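Local coordinates for regulatory protein CII (Enterobacteria phage lambda, PDB 1ZS4) that activates transcription from the phage promoters that drive repressor and integrase synthesis, binding DNA through a helix-turn-helix so that the virus can enter its latent state, at a contact of chain A with DNA, the interface of chains A and B and the interface of chains B and C. Coordinates in Å, arbitrary orientation; residue numbers count along the deposited sequence, not the author numbering. Chains: chain A/B/C, Regulatory protein CII.

Contact 1: a contact of chain A with DNA. Residues chain A 26-28, 42, 45. With nucleotides of chain D.
A:Gly26, in an extended loop conformation with positive phi (115°), leads into helix 27-34, whose first turn presents its backbone N-H groups to the phosphate of DG7 of chain D. The amide N of A:Thr27 donates to OP1 of DG7 at 3.1 Å. The amide N of A:Glu28 donates to OP2 of DG7 at 2.9 Å. One phosphate is thus gripped by two consecutive amides at a helix N-terminus, where the helix dipole would probably favour its charge.

The next phosphate, that of DT8, is held by side chains of helix 38-47, the recognition helix of the helix-turn-helix. A:Ser42 holds OG anti to its backbone N (chi1 -177°) and donates to OP2 of DT8 at 2.8 Å. A:Lys45 runs out extended beyond CG, and its NZ reaches OP2 of DT8 at 2.8 Å as a hydrogen bond and salt bridge. This oxygen thus accepts from both A:Ser42 and A:Lys45, the second probably charged. The hydrogen bonds of this patch fall on the DNA backbone, so they should add affinity more than base selectivity. CB of A:Thr27 packs against O5' of DG7. The hydroxyl OG1 of A:Thr27, anti to the carbonyl carbon, accepts from NZ of A:Lys45 at 2.7 Å and so ties the two helices together.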
loop_
_atom_site.group_PDB
_atom_site.type_symbol
_atom_site.label_atom_id
_atom_site.label_comp_id
_atom_site.label_asym_id
_atom_site.label_seq_id
_atom_site.Cartn_x
_atom_site.Cartn_y
_atom_site.Cartn_z
ATOM N N GLY A 26 -19.737 5.570 -26.139
ATOM C CA GLY A 26 -20.807 4.586 -26.142
ATOM C C GLY A 26 -20.517 3.618 -25.005
ATOM O O GLY A 26 -19.360 3.287 -24.759
ATOM N N THR A 27 -21.548 3.166 -24.300
ATOM C CA THR A 27 -21.339 2.239 -23.192
ATOM C C THR A 27 -20.826 0.887 -23.680
ATOM O O THR A 27 -19.832 0.370 -23.151
ATOM C CB THR A 27 -22.631 2.092 -22.349
ATOM O OG1 THR A 27 -22.947 3.368 -21.765
ATOM C CG2 THR A 27 -22.457 1.059 -21.216
ATOM N N GLU A 28 -21.481 0.305 -24.684
ATOM C CA GLU A 28 -21.005 -0.981 -25.218
ATOM C C GLU A 28 -19.589 -0.821 -25.782
ATOM O O GLU A 28 -18.726 -1.657 -25.536
ATOM C CB GLU A 28 -21.952 -1.494 -26.310
ATOM C CG GLU A 28 -21.390 -2.646 -27.179
ATOM C CD GLU A 28 -21.104 -3.915 -26.394
ATOM O OE1 GLU A 28 -21.603 -4.050 -25.256
ATOM O OE2 GLU A 28 -20.393 -4.803 -26.922
ATOM N N SER A 42 -22.092 0.112 -17.329
ATOM C CA SER A 42 -23.337 0.739 -16.904
ATOM C C SER A 42 -23.390 0.857 -15.378
ATOM O O SER A 42 -23.631 1.942 -14.823
ATOM C CB SER A 42 -24.529 -0.094 -17.403
ATOM O OG SER A 42 -25.764 0.511 -17.076
ATOM N N LYS A 45 -20.964 3.327 -13.483
ATOM C CA LYS A 45 -21.361 4.742 -13.465
ATOM C C LYS A 45 -21.960 5.110 -12.117
ATOM O O LYS A 45 -21.823 6.240 -11.640
ATOM C CB LYS A 45 -22.405 5.010 -14.565
ATOM C CG LYS A 45 -21.900 4.741 -15.968
ATOM C CD LYS A 45 -23.025 4.888 -16.978
ATOM C CE LYS A 45 -22.558 4.541 -18.374
ATOM N NZ LYS A 45 -23.694 4.449 -19.376
ATOM P P DG D 7 -24.858 1.993 -25.537
ATOM O OP1 DG D 7 -24.025 3.080 -26.077
ATOM O OP2 DG D 7 -24.262 0.643 -25.345
ATOM O "O5'" DG D 7 -25.451 2.454 -24.143
ATOM C "C5'" DG D 7 -26.323 3.569 -24.069
ATOM C "C4'" DG D 7 -27.284 3.429 -22.908
ATOM O "O4'" DG D 7 -28.227 2.350 -23.172
ATOM C "C3'" DG D 7 -26.605 3.038 -21.589
ATOM O "O3'" DG D 7 -27.372 3.603 -20.522
ATOM C "C2'" DG D 7 -26.661 1.517 -21.613
ATOM C "C1'" DG D 7 -28.014 1.272 -22.267
ATOM N N9 DG D 7 -28.177 0.013 -22.989
ATOM C C8 DG D 7 -27.268 -0.608 -23.811
ATOM N N7 DG D 7 -27.701 -1.754 -24.282
ATOM C C5 DG D 7 -28.972 -1.888 -23.741
ATOM C C6 DG D 7 -29.939 -2.924 -23.891
ATOM O O6 DG D 7 -29.860 -3.974 -24.552
ATOM N N1 DG D 7 -31.094 -2.650 -23.176
ATOM C C2 DG D 7 -31.303 -1.526 -22.413
ATOM N N2 DG D 7 -32.492 -1.444 -21.794
ATOM N N3 DG D 7 -30.417 -0.558 -22.266
ATOM C C4 DG D 7 -29.284 -0.802 -22.950
ATOM P P DT D 8 -27.009 3.291 -18.986
ATOM O OP1 DT D 8 -27.234 4.575 -18.265
ATOM O OP2 DT D 8 -25.702 2.611 -18.855
ATOM O "O5'" DT D 8 -28.193 2.314 -18.552
ATOM C "C5'" DT D 8 -29.535 2.736 -18.760
ATOM C "C4'" DT D 8 -30.552 1.829 -18.097
ATOM O "O4'" DT D 8 -30.668 0.573 -18.826
ATOM C "C3'" DT D 8 -30.227 1.417 -16.660
ATOM O "O3'" DT D 8 -31.462 1.295 -15.931
ATOM C "C2'" DT D 8 -29.488 0.095 -16.838
ATOM C "C1'" DT D 8 -30.238 -0.515 -18.017
ATOM N N1 DT D 8 -29.563 -1.518 -18.887
ATOM C C2 DT D 8 -30.286 -2.648 -19.248
ATOM O O2 DT D 8 -31.426 -2.878 -18.857
ATOM N N3 DT D 8 -29.623 -3.506 -20.088
ATOM C C4 DT D 8 -28.345 -3.367 -20.580
ATOM O O4 DT D 8 -27.881 -4.215 -21.328
ATOM C C5 DT D 8 -27.636 -2.181 -20.150
ATOM C C7 DT D 8 -26.231 -1.976 -20.634
ATOM C C6 DT D 8 -28.268 -1.324 -19.337
#

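Contact 2: the interface of chains A and B. Residues chain A 14, 17-18, 21-22, 49, 52, 56; chain B 52, 55-56, 59, 61.
This patch joins two copies of a phage cII family protein, which is a homotetramer; the residues of chain A lie on helices 7-25 and 49-59. A:Phe52 stacks on its copy B:Phe52 across the interface. The planes of A:Phe52 and B:Phe52 are 13° apart and the centroids 3.9 Å. The rings reach tip to tip and overlap off-centre. Their first torsions differ: CG of A:Phe52 is anti to the carbonyl carbon (chi1 -72°), while CG of B:Phe52 is anti to the backbone N (chi1 175°). The local contact is therefore not symmetric. CD1 of B:Leu56 covers the opposite face of the B:Phe52 ring, and CG of A:Leu56 meets its edge in plane, 3.7 Å from CZ of B:Phe52.

B:Trp61 lies across helix 7-25. CD2 of A:Leu18 sits over one face of the indole, 4.0 Å from the centroid of the six-membered ring of B:Trp61, a CH-pi contact. CB of A:Ala17 touches the edge in plane, 3.6 Å from CZ3 of B:Trp61. CG2 of A:Ile14 approaches CZ2 and CH2.

Other apolar packing is by branched tips. B:Leu59 straddles CG1 of A:Ile22 with both methyls, CD1 of B:Leu59 at 3.7 Å from it.

A polar contact comes from A:Lys21. Its chain passes the indole edge and bends at chi4. NZ of A:Lys21 then donates to the backbone O of B:Leu59 at 2.8 Å, nearly along the C=O axis.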
loop_
_atom_site.group_PDB
_atom_site.type_symbol
_atom_site.label_atom_id
_atom_site.label_comp_id
_atom_site.label_asym_id
_atom_site.label_seq_id
_atom_site.Cartn_x
_atom_site.Cartn_y
_atom_site.Cartn_z
ATOM N N ILE A 14 -15.419 16.436 -12.497
ATOM C CA ILE A 14 -14.743 15.273 -13.049
ATOM C C ILE A 14 -15.758 14.163 -13.361
ATOM O O ILE A 14 -15.677 13.528 -14.424
ATOM C CB ILE A 14 -13.632 14.776 -12.071
ATOM C CG1 ILE A 14 -12.488 15.805 -12.048
ATOM C CG2 ILE A 14 -13.100 13.400 -12.502
ATOM C CD1 ILE A 14 -11.508 15.691 -10.874
ATOM N N ALA A 17 -17.457 15.009 -16.550
ATOM C CA ALA A 17 -16.561 14.798 -17.687
ATOM C C ALA A 17 -16.396 13.316 -18.009
ATOM O O ALA A 17 -16.405 12.921 -19.173
ATOM C CB ALA A 17 -15.197 15.409 -17.406
ATOM N N LEU A 18 -16.211 12.506 -16.971
ATOM C CA LEU A 18 -16.045 11.074 -17.187
ATOM C C LEU A 18 -17.304 10.444 -17.764
ATOM O O LEU A 18 -17.232 9.707 -18.737
ATOM C CB LEU A 18 -15.683 10.374 -15.873
ATOM C CG LEU A 18 -14.281 10.631 -15.322
ATOM C CD1 LEU A 18 -14.183 9.977 -13.942
ATOM C CD2 LEU A 18 -13.211 10.088 -16.275
ATOM N N LYS A 21 -17.656 11.317 -21.371
ATOM C CA LYS A 21 -16.710 10.630 -22.246
ATOM C C LYS A 21 -17.218 9.219 -22.532
ATOM O O LYS A 21 -17.153 8.741 -23.670
ATOM C CB LYS A 21 -15.318 10.599 -21.619
ATOM C CG LYS A 21 -14.541 11.900 -21.836
ATOM C CD LYS A 21 -13.242 11.909 -21.038
ATOM C CE LYS A 21 -12.286 13.021 -21.484
ATOM N NZ LYS A 21 -11.488 12.620 -22.697
ATOM N N ILE A 22 -17.735 8.545 -21.511
ATOM C CA ILE A 22 -18.280 7.202 -21.718
ATOM C C ILE A 22 -19.492 7.257 -22.673
ATOM O O ILE A 22 -19.639 6.419 -23.574
ATOM C CB ILE A 22 -18.745 6.570 -20.381
ATOM C CG1 ILE A 22 -17.531 6.242 -19.500
ATOM C CG2 ILE A 22 -19.578 5.305 -20.655
ATOM C CD1 ILE A 22 -17.916 5.840 -18.079
ATOM N N ILE A 49 -17.810 5.410 -10.400
ATOM C CA ILE A 49 -17.455 6.729 -10.887
ATOM C C ILE A 49 -17.508 7.781 -9.769
ATOM O O ILE A 49 -16.634 8.655 -9.696
ATOM C CB ILE A 49 -18.343 7.099 -12.091
ATOM C CG1 ILE A 49 -17.931 6.243 -13.296
ATOM C CG2 ILE A 49 -18.232 8.575 -12.395
ATOM C CD1 ILE A 49 -16.544 6.595 -13.855
ATOM N N PHE A 52 -14.232 7.166 -7.804
ATOM C CA PHE A 52 -13.094 7.461 -8.670
ATOM C C PHE A 52 -12.993 8.982 -8.809
ATOM O O PHE A 52 -11.892 9.561 -8.790
ATOM C CB PHE A 52 -13.309 6.893 -10.084
ATOM C CG PHE A 52 -13.205 5.383 -10.201
ATOM C CD1 PHE A 52 -13.710 4.738 -11.342
ATOM C CD2 PHE A 52 -12.598 4.613 -9.217
ATOM C CE1 PHE A 52 -13.611 3.338 -11.495
ATOM C CE2 PHE A 52 -12.489 3.208 -9.357
ATOM C CZ PHE A 52 -12.999 2.576 -10.500
ATOM N N LEU A 56 -9.847 11.404 -7.822
ATOM C CA LEU A 56 -9.177 12.238 -8.814
ATOM C C LEU A 56 -9.223 13.705 -8.373
ATOM O O LEU A 56 -8.235 14.432 -8.529
ATOM C CB LEU A 56 -9.836 12.074 -10.190
ATOM C CG LEU A 56 -9.606 10.712 -10.882
ATOM C CD1 LEU A 56 -10.338 10.688 -12.237
ATOM C CD2 LEU A 56 -8.105 10.498 -11.091
ATOM N N PHE B 52 -9.746 0.762 -13.227
ATOM C CA PHE B 52 -9.913 2.199 -13.284
ATOM C C PHE B 52 -8.906 2.788 -14.278
ATOM O O PHE B 52 -9.238 3.674 -15.070
ATOM C CB PHE B 52 -9.714 2.760 -11.871
ATOM C CG PHE B 52 -9.728 4.259 -11.778
ATOM C CD1 PHE B 52 -10.533 5.029 -12.600
ATOM C CD2 PHE B 52 -8.972 4.898 -10.790
ATOM C CE1 PHE B 52 -10.589 6.425 -12.445
ATOM C CE2 PHE B 52 -9.027 6.291 -10.629
ATOM C CZ PHE B 52 -9.836 7.048 -11.460
ATOM N N LEU B 55 -9.940 2.065 -17.823
ATOM C CA LEU B 55 -11.064 2.933 -18.176
ATOM C C LEU B 55 -10.558 4.324 -18.564
ATOM O O LEU B 55 -10.966 4.882 -19.593
ATOM C CB LEU B 55 -12.051 3.047 -17.000
ATOM C CG LEU B 55 -13.242 3.988 -17.231
ATOM C CD1 LEU B 55 -14.100 3.474 -18.387
ATOM C CD2 LEU B 55 -14.074 4.089 -15.943
ATOM N N LEU B 56 -9.655 4.887 -17.763
ATOM C CA LEU B 56 -9.124 6.214 -18.075
ATOM C C LEU B 56 -8.379 6.237 -19.415
ATOM O O LEU B 56 -8.455 7.219 -20.159
ATOM C CB LEU B 56 -8.191 6.719 -16.960
ATOM C CG LEU B 56 -8.836 6.997 -15.594
ATOM C CD1 LEU B 56 -7.787 7.525 -14.608
ATOM C CD2 LEU B 56 -9.957 8.007 -15.758
ATOM N N LEU B 59 -10.885 6.328 -22.131
ATOM C CA LEU B 59 -11.565 7.626 -22.221
ATOM C C LEU B 59 -10.565 8.732 -22.541
ATOM O O LEU B 59 -10.917 9.914 -22.594
ATOM C CB LEU B 59 -12.284 7.928 -20.902
ATOM C CG LEU B 59 -13.298 6.848 -20.497
ATOM C CD1 LEU B 59 -13.982 7.236 -19.194
ATOM C CD2 LEU B 59 -14.344 6.707 -21.607
ATOM N N TRP B 61 -8.229 9.980 -20.777
ATOM C CA TRP B 61 -8.133 10.904 -19.656
ATOM C C TRP B 61 -6.674 10.965 -19.254
ATOM O O TRP B 61 -6.099 9.962 -18.848
ATOM C CB TRP B 61 -8.966 10.393 -18.481
ATOM C CG TRP B 61 -9.039 11.342 -17.330
ATOM C CD1 TRP B 61 -8.180 11.421 -16.269
ATOM C CD2 TRP B 61 -10.064 12.309 -17.090
ATOM N NE1 TRP B 61 -8.612 12.372 -15.374
ATOM C CE2 TRP B 61 -9.769 12.933 -15.854
ATOM C CE3 TRP B 61 -11.207 12.709 -17.796
ATOM C CZ2 TRP B 61 -10.575 13.933 -15.310
ATOM C CZ3 TRP B 61 -12.011 13.704 -17.253
ATOM C CH2 TRP B 61 -11.692 14.304 -16.022
#

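Contact 3: the interface of chains B and C. Residues chain B 39-43, 46; chain C 19-20, 23-26.
The 3-10 turn 38-40 and the start of helix 41-58 of chain B, within its helix-turn-helix region, pack on the C-terminal end of helix 7-25 of chain C. The carboxamide oxygen OD1 of C:Asn20 accepts from the backbone N of B:Ser42 at 3.1 Å. That bond is almost straight at the hydrogen (178°), but the donor stands above the carbonyl plane. The backbone N of B:Ile41 is also near OD1 of C:Asn20, but its N-H points elsewhere, so it makes no hydrogen bond. Water 1 extends the contact: it lies 2.8 Å from the backbone N of B:Arg43 and also bonds to O and OD1 of C:Asn20.

Two arginines reach the last turn of the chain C helix, where carbonyls gather and would favour positive charge. B:Arg43 bends at chi2 (59°), and its NH1 donates to O of C:Ala23 at 2.8 Å, in the carbonyl plane on a lone pair. B:Arg46 bends at chi3, and its NH1 donates to O of C:Met24 from above the carbonyl plane. CD of B:Arg43 lies over one face of the B:Arg46 guanidinium.

Apolar atoms fill in between. CB of C:Ala23 touches CG of B:Gln40 and CB of B:Arg43. C:Met24 folds at chi2 and chi3, so that SD lies 3.7 Å from CB of B:Arg46 and CE 3.6 Å from CB of B:Ser42.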
loop_
_atom_site.group_PDB
_atom_site.type_symbol
_atom_site.label_atom_id
_atom_site.label_comp_id
_atom_site.label_asym_id
_atom_site.label_seq_id
_atom_site.Cartn_x
_atom_site.Cartn_y
_atom_site.Cartn_z
ATOM N N SER B 39 -7.789 -1.053 6.363
ATOM C CA SER B 39 -7.131 -2.336 6.592
ATOM C C SER B 39 -7.172 -3.229 5.353
ATOM O O SER B 39 -6.633 -4.329 5.369
ATOM C CB SER B 39 -7.773 -3.078 7.775
ATOM O OG SER B 39 -9.000 -3.662 7.389
ATOM N N GLN B 40 -7.821 -2.770 4.282
ATOM C CA GLN B 40 -7.867 -3.552 3.054
ATOM C C GLN B 40 -7.674 -2.666 1.829
ATOM O O GLN B 40 -8.172 -2.960 0.735
ATOM C CB GLN B 40 -9.186 -4.320 2.959
ATOM C CG GLN B 40 -9.369 -5.374 4.037
ATOM C CD GLN B 40 -10.602 -6.227 3.816
ATOM O OE1 GLN B 40 -11.518 -5.835 3.093
ATOM N NE2 GLN B 40 -10.835 -7.426 4.340
ATOM N N ILE B 41 -6.931 -1.582 2.013
ATOM C CA ILE B 41 -6.688 -0.651 0.927
ATOM C C ILE B 41 -5.706 -1.215 -0.104
ATOM O O ILE B 41 -5.831 -0.915 -1.298
ATOM C CB ILE B 41 -6.201 0.724 1.494
ATOM C CG1 ILE B 41 -6.323 1.817 0.430
ATOM C CG2 ILE B 41 -4.766 0.619 1.988
ATOM C CD1 ILE B 41 -7.742 2.040 -0.060
ATOM N N SER B 42 -4.741 -2.031 0.331
ATOM C CA SER B 42 -3.786 -2.604 -0.622
ATOM C C SER B 42 -4.557 -3.524 -1.557
ATOM O O SER B 42 -4.301 -3.559 -2.768
ATOM C CB SER B 42 -2.687 -3.402 0.097
ATOM O OG SER B 42 -1.819 -2.534 0.812
ATOM N N ARG B 43 -5.501 -4.258 -0.967
ATOM C CA ARG B 43 -6.368 -5.199 -1.671
ATOM C C ARG B 43 -7.213 -4.420 -2.684
ATOM O O ARG B 43 -7.308 -4.813 -3.849
ATOM C CB ARG B 43 -7.258 -5.924 -0.644
ATOM C CG ARG B 43 -8.423 -6.749 -1.197
ATOM C CD ARG B 43 -7.973 -7.839 -2.142
ATOM N NE ARG B 43 -9.104 -8.678 -2.538
ATOM C CZ ARG B 43 -9.510 -9.765 -1.882
ATOM N NH1 ARG B 43 -8.874 -10.182 -0.781
ATOM N NH2 ARG B 43 -10.566 -10.434 -2.321
ATOM N N ARG B 46 -5.161 -3.381 -5.561
ATOM C CA ARG B 46 -4.922 -4.598 -6.345
ATOM C C ARG B 46 -6.103 -4.880 -7.280
ATOM O O ARG B 46 -5.926 -5.130 -8.480
ATOM C CB ARG B 46 -4.763 -5.802 -5.403
ATOM C CG ARG B 46 -4.525 -7.157 -6.094
ATOM C CD ARG B 46 -4.775 -8.370 -5.156
ATOM N NE ARG B 46 -6.187 -8.765 -5.116
ATOM C CZ ARG B 46 -6.669 -9.828 -4.469
ATOM N NH1 ARG B 46 -5.865 -10.633 -3.783
ATOM N NH2 ARG B 46 -7.967 -10.101 -4.519
ATOM N N LEU C 19 -3.008 -7.032 8.384
ATOM C CA LEU C 19 -4.333 -7.199 7.793
ATOM C C LEU C 19 -4.302 -6.824 6.321
ATOM O O LEU C 19 -4.933 -7.480 5.496
ATOM C CB LEU C 19 -5.360 -6.332 8.524
ATOM C CG LEU C 19 -5.645 -6.721 9.973
ATOM C CD1 LEU C 19 -6.673 -5.767 10.583
ATOM C CD2 LEU C 19 -6.158 -8.147 10.017
ATOM N N ASN C 20 -3.570 -5.766 5.987
ATOM C CA ASN C 20 -3.479 -5.377 4.580
ATOM C C ASN C 20 -2.776 -6.430 3.736
ATOM O O ASN C 20 -3.185 -6.685 2.606
ATOM C CB ASN C 20 -2.770 -4.031 4.435
ATOM C CG ASN C 20 -3.750 -2.876 4.328
ATOM O OD1 ASN C 20 -4.488 -2.777 3.352
ATOM N ND2 ASN C 20 -3.770 -2.015 5.325
ATOM N N ALA C 23 -5.090 -9.440 3.263
ATOM C CA ALA C 23 -6.141 -9.134 2.290
ATOM C C ALA C 23 -5.585 -9.071 0.886
ATOM O O ALA C 23 -6.254 -9.465 -0.069
ATOM C CB ALA C 23 -6.844 -7.819 2.636
ATOM N N MET C 24 -4.358 -8.581 0.754
ATOM C CA MET C 24 -3.758 -8.504 -0.559
ATOM C C MET C 24 -3.544 -9.884 -1.133
ATOM O O MET C 24 -3.893 -10.158 -2.272
ATOM C CB MET C 24 -2.422 -7.760 -0.540
ATOM C CG MET C 24 -1.677 -7.880 -1.850
ATOM S SD MET C 24 -2.014 -6.524 -2.987
ATOM C CE MET C 24 -0.861 -5.290 -2.397
ATOM N N LEU C 25 -2.965 -10.775 -0.340
ATOM C CA LEU C 25 -2.743 -12.129 -0.813
ATOM C C LEU C 25 -4.099 -12.813 -0.954
ATOM O O LEU C 25 -4.320 -13.576 -1.895
ATOM C CB LEU C 25 -1.851 -12.910 0.166
ATOM C CG LEU C 25 -1.564 -14.372 -0.189
ATOM C CD1 LEU C 25 -0.961 -14.480 -1.596
ATOM C CD2 LEU C 25 -0.622 -14.965 0.848
ATOM N N GLY C 26 -5.000 -12.506 -0.021
ATOM C CA GLY C 26 -6.331 -13.089 -0.011
ATOM C C GLY C 26 -6.520 -13.930 1.237
ATOM O O GLY C 26 -5.609 -14.643 1.645
HETATM O O HOH W 1 -5.169 -4.851 1.742
#

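Contact 1 and contact 2 are close, with C-alpha centres about 12 Å apart. Contact 3 lies, by the same measure, about 29 Å from contact 1 and about 24 Å from contact 2. Helix 7-25 serves both protein interfaces: chain A offers A:Leu18 and A:Lys21 in contact 2, chain C offers C:Asn20 and C:Met24 in contact 3. Helix 41-58 of chain B bridges them, its start meeting chain C and its end meeting chain A. A:Ser42 meets DNA in contact 1 and B:Ser42 meets chain C in contact 3, so the same surface may serve both purposes, which would suit a tetramer whose subunits are not all equivalently placed.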